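Local coordinates for SCO1/SenC family lipoprotein (Bacillus anthracis, PDB 4HDE) that probably acts as a membrane-attached, thioredoxin-fold copper chaperone or thiol-disulfide protein in cytochrome c oxidase assembly, at residues Glu13-Phe25 and Trp100-Phe114. Numbering follows the deposited sequence.
Sequences ETFQFTNQDGKPF and WNLLTGYSLEDITKF
The ring of F17 is covered on both faces: the edge of Y106 stands over its centre, with Y106 CE1 3.4 Å from F17 CD2, and F15 CD1 lies over the opposite face, toward the rim. F17 in turn directs its own edge at a face of F114, an edge-to-face pair, while the edge of F114 meets a face of F15. The carboxylate of E13 borders F114 at the ring edge, E13 CD lying 3.7 Å from F114 CD1, and one water joins E13 OE2 to K113 NZ, which also forms a salt bridge with D117. L103 CD1 fits against the edges of F15 and F17. Farther along, the N101 amide stacks on one face of F25, the planes 18° apart, with N101 ND2 3.2 Å from F25 CZ. The cluster of F15, F17, Y106 and F114, together with the N101-F25 stack, packs the 16-18/24-26 hairpin against 100-103, an outermost strand of the thioredoxin-like central sheet, and helix 108-119. Strands 16-18 and 100-103 lie at 90° to each other, and a single antiparallel bridge, T18 with T104, joins the segments through a pair of backbone hydrogen bonds. Beside it, N19 ND2 donates to N101 OD1 (2.9 Å) between nearly coplanar amides, while N19 OD1 receives D21 N and K23 N from opposite faces, the first closing an Asx turn. Q20, its chain bent at chi2 (-94°), turns its amide back to the strand: Q20 OE1 accepts from L102 N at 2.8 Å from above the carbonyl plane, and Q20 NE2 donates almost straight to W100 O, 3.1 Å away.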
loop_
_atom_site.group_PDB
_atom_site.type_symbol
_atom_site.label_atom_id
_atom_site.label_comp_id
_atom_site.label_asym_id
_atom_site.label_seq_id
_atom_site.Cartn_x
_atom_site.Cartn_y
_atom_site.Cartn_z
ATOM N N GLU A 13 -2.454 12.968 5.201
ATOM C CA GLU A 13 -2.567 13.227 6.627
ATOM C C GLU A 13 -1.604 12.343 7.411
ATOM O O GLU A 13 -1.176 11.287 6.941
ATOM C CB GLU A 13 -3.989 12.973 7.101
ATOM C CG GLU A 13 -4.316 11.506 7.249
ATOM C CD GLU A 13 -5.770 11.264 7.578
ATOM O OE1 GLU A 13 -6.053 10.738 8.677
ATOM O OE2 GLU A 13 -6.628 11.593 6.737
ATOM N N THR A 14 -1.267 12.790 8.613
ATOM C CA THR A 14 -0.460 12.014 9.531
ATOM C C THR A 14 -1.321 10.917 10.147
ATOM O O THR A 14 -2.442 11.176 10.587
ATOM C CB THR A 14 0.113 12.918 10.626
ATOM O OG1 THR A 14 0.937 13.920 10.017
ATOM C CG2 THR A 14 0.948 12.124 11.615
ATOM N N PHE A 15 -0.809 9.697 10.155
ATOM C CA PHE A 15 -1.555 8.553 10.683
ATOM C C PHE A 15 -0.652 7.599 11.460
ATOM O O PHE A 15 0.552 7.520 11.227
ATOM C CB PHE A 15 -2.263 7.791 9.559
ATOM C CG PHE A 15 -1.326 7.130 8.588
ATOM C CD1 PHE A 15 -0.963 5.800 8.744
ATOM C CD2 PHE A 15 -0.818 7.838 7.509
ATOM C CE1 PHE A 15 -0.109 5.192 7.856
ATOM C CE2 PHE A 15 0.048 7.239 6.621
ATOM C CZ PHE A 15 0.398 5.907 6.792
ATOM N N GLN A 16 -1.266 6.873 12.387
ATOM C CA GLN A 16 -0.592 5.841 13.153
ATOM C C GLN A 16 -1.541 4.662 13.276
ATOM O O GLN A 16 -2.535 4.729 13.994
ATOM C CB GLN A 16 -0.215 6.352 14.544
ATOM C CG GLN A 16 0.458 5.314 15.424
ATOM C CD GLN A 16 0.704 5.838 16.828
ATOM O OE1 GLN A 16 1.042 7.012 17.024
ATOM N NE2 GLN A 16 0.515 4.978 17.817
ATOM N N PHE A 17 -1.248 3.592 12.546
ATOM C CA PHE A 17 -2.108 2.413 12.559
ATOM C C PHE A 17 -1.335 1.269 13.198
ATOM O O PHE A 17 -0.329 1.504 13.871
ATOM C CB PHE A 17 -2.576 2.063 11.140
ATOM C CG PHE A 17 -3.391 3.155 10.465
ATOM C CD1 PHE A 17 -4.150 4.055 11.204
ATOM C CD2 PHE A 17 -3.396 3.266 9.081
ATOM C CE1 PHE A 17 -4.906 5.043 10.556
ATOM C CE2 PHE A 17 -4.142 4.242 8.432
ATOM C CZ PHE A 17 -4.890 5.140 9.171
ATOM N N THR A 18 -1.802 0.039 13.019
ATOM C CA THR A 18 -1.153 -1.128 13.604
ATOM C C THR A 18 -0.762 -2.100 12.494
ATOM O O THR A 18 -1.554 -2.358 11.590
ATOM C CB THR A 18 -2.093 -1.832 14.602
ATOM O OG1 THR A 18 -2.466 -0.909 15.633
ATOM C CG2 THR A 18 -1.407 -3.032 15.233
ATOM N N ASN A 19 0.454 -2.642 12.557
ATOM C CA ASN A 19 0.911 -3.580 11.532
ATOM C C ASN A 19 0.615 -5.044 11.849
ATOM O O ASN A 19 -0.056 -5.354 12.842
ATOM C CB ASN A 19 2.396 -3.359 11.188
ATOM C CG ASN A 19 3.336 -3.826 12.283
ATOM O OD1 ASN A 19 2.935 -4.467 13.256
ATOM N ND2 ASN A 19 4.608 -3.522 12.112
ATOM N N GLN A 20 1.135 -5.936 11.016
ATOM C CA GLN A 20 0.803 -7.350 11.086
ATOM C C GLN A 20 1.448 -8.030 12.291
ATOM O O GLN A 20 1.164 -9.180 12.579
ATOM C CB GLN A 20 1.191 -8.062 9.782
ATOM C CG GLN A 20 2.693 -8.195 9.511
ATOM C CD GLN A 20 3.244 -7.073 8.655
ATOM O OE1 GLN A 20 2.734 -5.964 8.662
ATOM N NE2 GLN A 20 4.300 -7.365 7.911
ATOM N N ASP A 21 2.322 -7.298 12.978
ATOM C CA ASP A 21 2.927 -7.762 14.223
ATOM C C ASP A 21 2.307 -7.096 15.453
ATOM O O ASP A 21 2.795 -7.274 16.574
ATOM C CB ASP A 21 4.440 -7.534 14.208
ATOM C CG ASP A 21 5.146 -8.381 13.166
ATOM O OD1 ASP A 21 4.717 -9.533 12.944
ATOM O OD2 ASP A 21 6.131 -7.896 12.569
ATOM N N GLY A 22 1.223 -6.352 15.257
ATOM C CA GLY A 22 0.542 -5.698 16.357
ATOM C C GLY A 22 1.315 -4.514 16.912
ATOM O O GLY A 22 1.140 -4.146 18.078
ATOM N N LYS A 23 2.161 -3.914 16.078
ATOM C CA LYS A 23 2.990 -2.782 16.494
ATOM C C LYS A 23 2.550 -1.514 15.762
ATOM O O LYS A 23 2.070 -1.587 14.633
ATOM C CB LYS A 23 4.469 -3.063 16.178
ATOM C CG LYS A 23 4.981 -4.414 16.639
ATOM C CD LYS A 23 5.044 -4.484 18.143
ATOM C CE LYS A 23 5.455 -5.873 18.630
ATOM N NZ LYS A 23 6.862 -6.230 18.312
ATOM N N PRO A 24 2.724 -0.343 16.386
ATOM C CA PRO A 24 2.360 0.921 15.737
ATOM C C PRO A 24 3.202 1.197 14.506
ATOM O O PRO A 24 4.412 0.967 14.497
ATOM C CB PRO A 24 2.658 1.972 16.817
ATOM C CG PRO A 24 3.721 1.344 17.667
ATOM C CD PRO A 24 3.331 -0.125 17.709
ATOM N N PHE A 25 2.561 1.701 13.465
ATOM C CA PHE A 25 3.270 2.029 12.240
ATOM C C PHE A 25 2.499 3.063 11.446
ATOM O O PHE A 25 1.277 2.990 11.323
ATOM C CB PHE A 25 3.471 0.774 11.374
ATOM C CG PHE A 25 4.501 0.946 10.283
ATOM C CD1 PHE A 25 5.841 0.747 10.548
ATOM C CD2 PHE A 25 4.125 1.333 9.003
ATOM C CE1 PHE A 25 6.790 0.906 9.550
ATOM C CE2 PHE A 25 5.079 1.498 8.011
ATOM C CZ PHE A 25 6.402 1.284 8.286
ATOM N N TRP A 100 7.890 -4.246 4.450
ATOM C CA TRP A 100 6.494 -4.328 4.016
ATOM C C TRP A 100 5.610 -4.449 5.247
ATOM O O TRP A 100 5.688 -5.436 5.989
ATOM C CB TRP A 100 6.278 -5.534 3.100
ATOM C CG TRP A 100 4.988 -5.545 2.303
ATOM C CD1 TRP A 100 3.845 -4.819 2.529
ATOM C CD2 TRP A 100 4.738 -6.333 1.144
ATOM N NE1 TRP A 100 2.897 -5.124 1.570
ATOM C CE2 TRP A 100 3.430 -6.047 0.708
ATOM C CE3 TRP A 100 5.503 -7.256 0.421
ATOM C CZ2 TRP A 100 2.866 -6.660 -0.406
ATOM C CZ3 TRP A 100 4.942 -7.858 -0.689
ATOM C CH2 TRP A 100 3.637 -7.556 -1.091
ATOM N N ASN A 101 4.790 -3.426 5.469
ATOM C CA ASN A 101 3.864 -3.408 6.593
ATOM C C ASN A 101 2.432 -3.391 6.100
ATOM O O ASN A 101 2.082 -2.607 5.219
ATOM C CB ASN A 101 4.143 -2.201 7.486
ATOM C CG ASN A 101 5.397 -2.368 8.280
ATOM O OD1 ASN A 101 5.373 -2.930 9.376
ATOM N ND2 ASN A 101 6.522 -1.915 7.728
ATOM N N LEU A 102 1.623 -4.299 6.636
ATOM C CA LEU A 102 0.198 -4.364 6.321
ATOM C C LEU A 102 -0.521 -3.831 7.549
ATOM O O LEU A 102 -0.219 -4.243 8.671
ATOM C CB LEU A 102 -0.229 -5.799 5.993
ATOM C CG LEU A 102 0.435 -6.392 4.750
ATOM C CD1 LEU A 102 1.783 -7.037 5.070
ATOM C CD2 LEU A 102 -0.490 -7.410 4.132
ATOM N N LEU A 103 -1.447 -2.901 7.341
ATOM C CA LEU A 103 -1.987 -2.092 8.428
ATOM C C LEU A 103 -3.480 -2.311 8.659
ATOM O O LEU A 103 -4.249 -2.603 7.738
ATOM C CB LEU A 103 -1.707 -0.607 8.164
ATOM C CG LEU A 103 -0.242 -0.231 7.919
ATOM C CD1 LEU A 103 -0.083 1.277 7.725
ATOM C CD2 LEU A 103 0.647 -0.718 9.052
ATOM N N THR A 104 -3.876 -2.138 9.915
ATOM C CA THR A 104 -5.254 -2.312 10.334
ATOM C C THR A 104 -5.410 -1.663 11.707
ATOM O O THR A 104 -4.567 -0.854 12.112
ATOM C CB THR A 104 -5.631 -3.807 10.358
ATOM O OG1 THR A 104 -7.047 -3.924 10.523
ATOM C CG2 THR A 104 -4.916 -4.553 11.465
ATOM N N GLY A 105 -6.492 -1.990 12.410
ATOM C CA GLY A 105 -6.673 -1.565 13.788
ATOM C C GLY A 105 -7.639 -0.414 13.980
ATOM O O GLY A 105 -8.005 -0.083 15.097
ATOM N N TYR A 106 -8.060 0.170 12.867
ATOM C CA TYR A 106 -8.952 1.315 12.822
ATOM C C TYR A 106 -10.353 0.831 12.446
ATOM O O TYR A 106 -10.547 -0.341 12.151
ATOM C CB TYR A 106 -8.422 2.299 11.773
ATOM C CG TYR A 106 -7.849 1.625 10.546
ATOM C CD1 TYR A 106 -6.482 1.610 10.313
ATOM C CD2 TYR A 106 -8.677 0.995 9.630
ATOM C CE1 TYR A 106 -5.955 0.993 9.194
ATOM C CE2 TYR A 106 -8.163 0.362 8.516
ATOM C CZ TYR A 106 -6.803 0.367 8.299
ATOM O OH TYR A 106 -6.279 -0.238 7.184
ATOM N N SER A 107 -11.336 1.721 12.473
ATOM C CA SER A 107 -12.689 1.341 12.070
ATOM C C SER A 107 -12.862 1.368 10.549
ATOM O O SER A 107 -12.063 1.961 9.817
ATOM C CB SER A 107 -13.724 2.270 12.713
ATOM O OG SER A 107 -13.635 3.563 12.144
ATOM N N LEU A 108 -13.926 0.731 10.077
ATOM C CA LEU A 108 -14.247 0.798 8.665
ATOM C C LEU A 108 -14.535 2.247 8.257
ATOM O O LEU A 108 -14.088 2.701 7.205
ATOM C CB LEU A 108 -15.439 -0.101 8.348
ATOM C CG LEU A 108 -15.933 -0.090 6.900
ATOM C CD1 LEU A 108 -14.853 -0.533 5.933
ATOM C CD2 LEU A 108 -17.136 -1.000 6.785
ATOM N N GLU A 109 -15.263 2.979 9.094
ATOM C CA GLU A 109 -15.516 4.387 8.820
ATOM C C GLU A 109 -14.210 5.172 8.662
ATOM O O GLU A 109 -14.069 5.977 7.741
ATOM C CB GLU A 109 -16.390 5.012 9.905
ATOM C CG GLU A 109 -16.700 6.473 9.647
ATOM C CD GLU A 109 -17.783 7.024 10.564
ATOM O OE1 GLU A 109 -18.333 6.253 11.380
ATOM O OE2 GLU A 109 -18.084 8.232 10.456
ATOM N N ASP A 110 -13.261 4.926 9.561
ATOM C CA ASP A 110 -11.942 5.576 9.522
ATOM C C ASP A 110 -11.241 5.374 8.185
ATOM O O ASP A 110 -10.754 6.328 7.567
ATOM C CB ASP A 110 -11.011 5.027 10.619
ATOM C CG ASP A 110 -11.412 5.443 12.022
ATOM O OD1 ASP A 110 -12.091 6.484 12.187
ATOM O OD2 ASP A 110 -11.015 4.722 12.969
ATOM N N ILE A 111 -11.148 4.126 7.749
ATOM C CA ILE A 111 -10.380 3.845 6.541
ATOM C C ILE A 111 -11.126 4.327 5.303
ATOM O O ILE A 111 -10.510 4.700 4.300
ATOM C CB ILE A 111 -9.955 2.349 6.443
ATOM C CG1 ILE A 111 -8.820 2.169 5.429
ATOM C CG2 ILE A 111 -11.146 1.436 6.140
ATOM C CD1 ILE A 111 -7.566 2.900 5.808
ATOM N N THR A 112 -12.453 4.349 5.382
ATOM C CA THR A 112 -13.248 4.908 4.297
ATOM C C THR A 112 -12.911 6.390 4.098
ATOM O O THR A 112 -12.694 6.850 2.971
ATOM C CB THR A 112 -14.749 4.730 4.570
ATOM O OG1 THR A 112 -15.050 3.328 4.602
ATOM C CG2 THR A 112 -15.587 5.411 3.490
ATOM N N LYS A 113 -12.844 7.133 5.195
ATOM C CA LYS A 113 -12.516 8.548 5.127
ATOM C C LYS A 113 -11.068 8.734 4.677
ATOM O O LYS A 113 -10.773 9.600 3.857
ATOM C CB LYS A 113 -12.739 9.228 6.482
ATOM C CG LYS A 113 -12.508 10.730 6.460
ATOM C CD LYS A 113 -12.487 11.309 7.863
ATOM C CE LYS A 113 -12.155 12.793 7.840
ATOM N NZ LYS A 113 -10.821 13.053 7.214
ATOM N N PHE A 114 -10.171 7.911 5.210
ATOM C CA PHE A 114 -8.747 8.013 4.903
ATOM C C PHE A 114 -8.505 7.783 3.412
ATOM O O PHE A 114 -7.775 8.533 2.764
ATOM C CB PHE A 114 -7.989 6.989 5.758
ATOM C CG PHE A 114 -6.499 6.956 5.522
ATOM C CD1 PHE A 114 -5.653 7.817 6.209
ATOM C CD2 PHE A 114 -5.939 6.039 4.650
ATOM C CE1 PHE A 114 -4.277 7.766 6.010
ATOM C CE2 PHE A 114 -4.565 5.982 4.454
ATOM C CZ PHE A 114 -3.738 6.854 5.133
HETATM O O HOH W 1 -9.198 10.713 7.193
#